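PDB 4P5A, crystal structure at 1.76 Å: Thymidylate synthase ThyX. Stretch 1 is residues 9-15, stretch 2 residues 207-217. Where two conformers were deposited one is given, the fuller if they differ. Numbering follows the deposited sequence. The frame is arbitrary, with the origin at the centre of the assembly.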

# COMPACT_ATOMS: atom_id res chain seq x y z
N ARG B 9 -8.14 -30.17 16.80
CA ARG B 9 -8.92 -29.07 17.40
C ARG B 9 -9.82 -28.49 16.33
O ARG B 9 -9.54 -28.66 15.15
CB ARG B 9 -8.00 -27.96 17.93
CG ARG B 9 -6.90 -28.39 18.88
CD ARG B 9 -6.11 -27.20 19.46
NE ARG B 9 -6.95 -26.32 20.30
CZ ARG B 9 -6.92 -26.28 21.64
NH1 ARG B 9 -6.08 -27.05 22.33
NH2 ARG B 9 -7.72 -25.45 22.29
N SER B 10 -10.91 -27.82 16.74
CA SER B 10 -11.78 -27.18 15.79
C SER B 10 -11.91 -25.70 16.06
O SER B 10 -12.79 -25.08 15.48
CB SER B 10 -13.17 -27.77 15.87
OG SER B 10 -13.18 -29.12 15.39
N ASP B 11 -11.15 -25.17 17.01
CA ASP B 11 -11.44 -23.79 17.42
C ASP B 11 -10.48 -22.85 16.64
O ASP B 11 -9.40 -23.26 16.21
CB ASP B 11 -11.24 -23.56 18.92
CG ASP B 11 -9.85 -23.97 19.42
OD1 ASP B 11 -9.14 -24.77 18.75
OD2 ASP B 11 -9.43 -23.49 20.49
N ILE B 12 -10.95 -21.65 16.47
CA ILE B 12 -10.14 -20.64 15.80
C ILE B 12 -10.22 -19.48 16.75
O ILE B 12 -11.33 -19.10 17.13
CB ILE B 12 -10.88 -20.19 14.58
CG1 ILE B 12 -11.12 -21.32 13.59
CG2 ILE B 12 -10.00 -19.17 13.87
CD1 ILE B 12 -9.99 -21.71 12.90
N THR B 13 -9.09 -19.02 17.25
CA THR B 13 -9.16 -18.02 18.32
C THR B 13 -8.57 -16.69 17.91
O THR B 13 -7.65 -16.62 17.10
CB THR B 13 -8.50 -18.47 19.56
OG1 THR B 13 -7.13 -18.50 19.35
CG2 THR B 13 -8.96 -19.89 20.00
N VAL B 14 -9.17 -15.65 18.43
CA VAL B 14 -8.79 -14.24 18.14
C VAL B 14 -8.84 -13.56 19.51
O VAL B 14 -9.86 -13.66 20.27
CB VAL B 14 -9.80 -13.57 17.22
CG1 VAL B 14 -9.57 -12.09 17.18
CG2 VAL B 14 -9.74 -14.16 15.78
N GLU B 15 -7.74 -12.91 19.87
CA GLU B 15 -7.75 -12.07 21.12
C GLU B 15 -7.29 -10.70 20.73
O GLU B 15 -6.30 -10.58 20.06
CB GLU B 15 -6.77 -12.63 22.15
CG GLU B 15 -7.17 -14.06 22.62
CD GLU B 15 -5.97 -14.86 23.20
OE1 GLU B 15 -5.88 -16.07 22.87
OE2 GLU B 15 -5.13 -14.21 23.93
N ARG B 207 -15.78 -20.72 5.63
CA ARG B 207 -16.25 -20.50 6.98
C ARG B 207 -15.16 -20.17 8.04
O ARG B 207 -15.37 -19.37 8.97
CB ARG B 207 -17.00 -21.81 7.39
CG ARG B 207 -17.49 -21.68 8.82
CD ARG B 207 -18.63 -20.61 8.95
NE ARG B 207 -18.98 -20.59 10.40
CZ ARG B 207 -19.13 -19.49 11.13
NH1 ARG B 207 -19.06 -18.30 10.57
NH2 ARG B 207 -19.36 -19.59 12.45
N GLU B 208 -13.96 -20.76 7.90
CA GLU B 208 -12.96 -20.58 8.93
C GLU B 208 -12.44 -19.14 9.00
O GLU B 208 -12.28 -18.55 10.11
CB GLU B 208 -11.79 -21.58 8.75
CG GLU B 208 -12.17 -23.11 9.17
CD GLU B 208 -13.05 -23.83 8.14
OE1 GLU B 208 -13.78 -24.78 8.53
OE2 GLU B 208 -13.15 -23.39 6.98
N ILE B 209 -12.16 -18.52 7.85
CA ILE B 209 -11.82 -17.10 7.93
C ILE B 209 -12.95 -16.23 8.39
O ILE B 209 -12.73 -15.23 9.11
CB ILE B 209 -11.14 -16.56 6.58
CG1 ILE B 209 -10.59 -15.12 6.77
CG2 ILE B 209 -12.20 -16.54 5.47
CD1 ILE B 209 -9.39 -15.13 7.76
N GLU B 210 -14.17 -16.70 8.12
CA GLU B 210 -15.34 -15.96 8.62
C GLU B 210 -15.35 -16.03 10.15
O GLU B 210 -15.76 -15.07 10.79
CB GLU B 210 -16.62 -16.51 8.04
CG GLU B 210 -17.85 -15.65 8.48
CD GLU B 210 -19.14 -16.18 7.86
OE1 GLU B 210 -19.91 -15.30 7.51
OE2 GLU B 210 -19.41 -17.43 7.79
N MET B 211 -15.00 -17.18 10.75
CA MET B 211 -14.88 -17.23 12.22
C MET B 211 -13.88 -16.26 12.81
O MET B 211 -14.12 -15.68 13.87
CB MET B 211 -14.55 -18.66 12.65
CG MET B 211 -15.68 -19.67 12.22
SD MET B 211 -15.04 -21.37 12.40
CE MET B 211 -14.73 -21.46 14.17
N VAL B 212 -12.75 -16.10 12.12
CA VAL B 212 -11.77 -15.06 12.53
C VAL B 212 -12.44 -13.73 12.47
O VAL B 212 -12.34 -12.90 13.45
CB VAL B 212 -10.52 -15.09 11.59
CG1 VAL B 212 -9.58 -13.87 11.88
CG2 VAL B 212 -9.74 -16.46 11.73
N ALA B 213 -13.03 -13.42 11.28
CA ALA B 213 -13.63 -12.10 11.07
C ALA B 213 -14.71 -11.80 12.13
O ALA B 213 -14.80 -10.66 12.58
CB ALA B 213 -14.28 -12.03 9.69
N GLU B 214 -15.58 -12.78 12.47
CA GLU B 214 -16.67 -12.46 13.42
C GLU B 214 -16.12 -12.11 14.80
O GLU B 214 -16.62 -11.21 15.47
CB GLU B 214 -17.67 -13.69 13.54
CG GLU B 214 -18.40 -13.86 12.24
CD GLU B 214 -19.17 -15.22 12.13
OE1 GLU B 214 -18.80 -16.22 12.85
OE2 GLU B 214 -20.12 -15.22 11.30
N GLN B 215 -15.04 -12.73 15.19
CA GLN B 215 -14.49 -12.43 16.49
C GLN B 215 -13.80 -11.07 16.50
O GLN B 215 -13.80 -10.38 17.51
CB GLN B 215 -13.53 -13.55 16.94
CG GLN B 215 -14.25 -14.92 17.17
CD GLN B 215 -13.19 -15.97 17.59
OE1 GLN B 215 -12.45 -15.79 18.57
NE2 GLN B 215 -13.05 -16.99 16.79
N MET B 216 -13.13 -10.75 15.38
CA MET B 216 -12.52 -9.45 15.30
C MET B 216 -13.62 -8.41 15.41
O MET B 216 -13.46 -7.36 16.00
CB MET B 216 -11.77 -9.30 13.93
CG MET B 216 -10.46 -10.06 14.03
SD MET B 216 -9.71 -9.97 12.36
CE MET B 216 -8.09 -10.71 12.67
N GLU B 217 -14.68 -8.60 14.65
CA GLU B 217 -15.78 -7.60 14.64
C GLU B 217 -16.42 -7.39 16.00
O GLU B 217 -16.75 -6.26 16.36
CB GLU B 217 -16.86 -8.06 13.61
CG GLU B 217 -17.97 -6.99 13.46
CD GLU B 217 -18.89 -7.22 12.24
OE1 GLU B 217 -18.64 -8.15 11.42
OE2 GLU B 217 -19.82 -6.41 12.10

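What hydrogen bonds tie residues 9-15 to the helix? There are two, and both use the side-chain amide of Gln 215, whose CA-to-CB bond points toward the other stretch. Its NE2 donates to Ile 12 O at 2.7 Å, with an N-H...acceptor angle of 166°, a short and nearly straight hydrogen bond. The other end of the amide accepts a weak one: Val 14 N lies 3.3 Å from Gln 215 OE1, and the angle falls to 128°. One amide thus reads a carbonyl and an NH two residues apart, much as a neighbouring strand would. The backbones come close here, with Val 14 CA 6.2 Å from Gln 215 CA.

How do the apolar side chains pack? Ile 12 and Val 14 both point toward the helix, while Thr 13 between them points away, the alternation expected of an extended chain. Ile 12 packs against two neighbouring helix residues: its CG1 meets Met 211 CE at 3.7 Å, and its CG2 sits 3.5 Å from Val 212 CG2. Val 14 continues the packing further along, with CG2 3.9 Å from Val 212 CG1 and CG1 3.9 Å from Met 216 CG. Val 212 therefore touches both Ile 12 and Val 14. Strand 13-15 and the helix run in similar directions, 24° apart, and the partners move along the helix from Met 211 and Val 212 for Ile 12 to Val 212 and Met 216 for Val 14.

Where do the charged side chains go? None forms a salt bridge across the contact; several pair within their own stretches. Arg 9 NE bonds Asp 11 OD1 at 3.1 Å, and Asp 11 points away from the helix. On the helix, Arg 207 NH1 reaches Glu 210 OE2 at 2.9 Å and Glu 214 OE1 at 3.1 Å, linking residues one and two turns on.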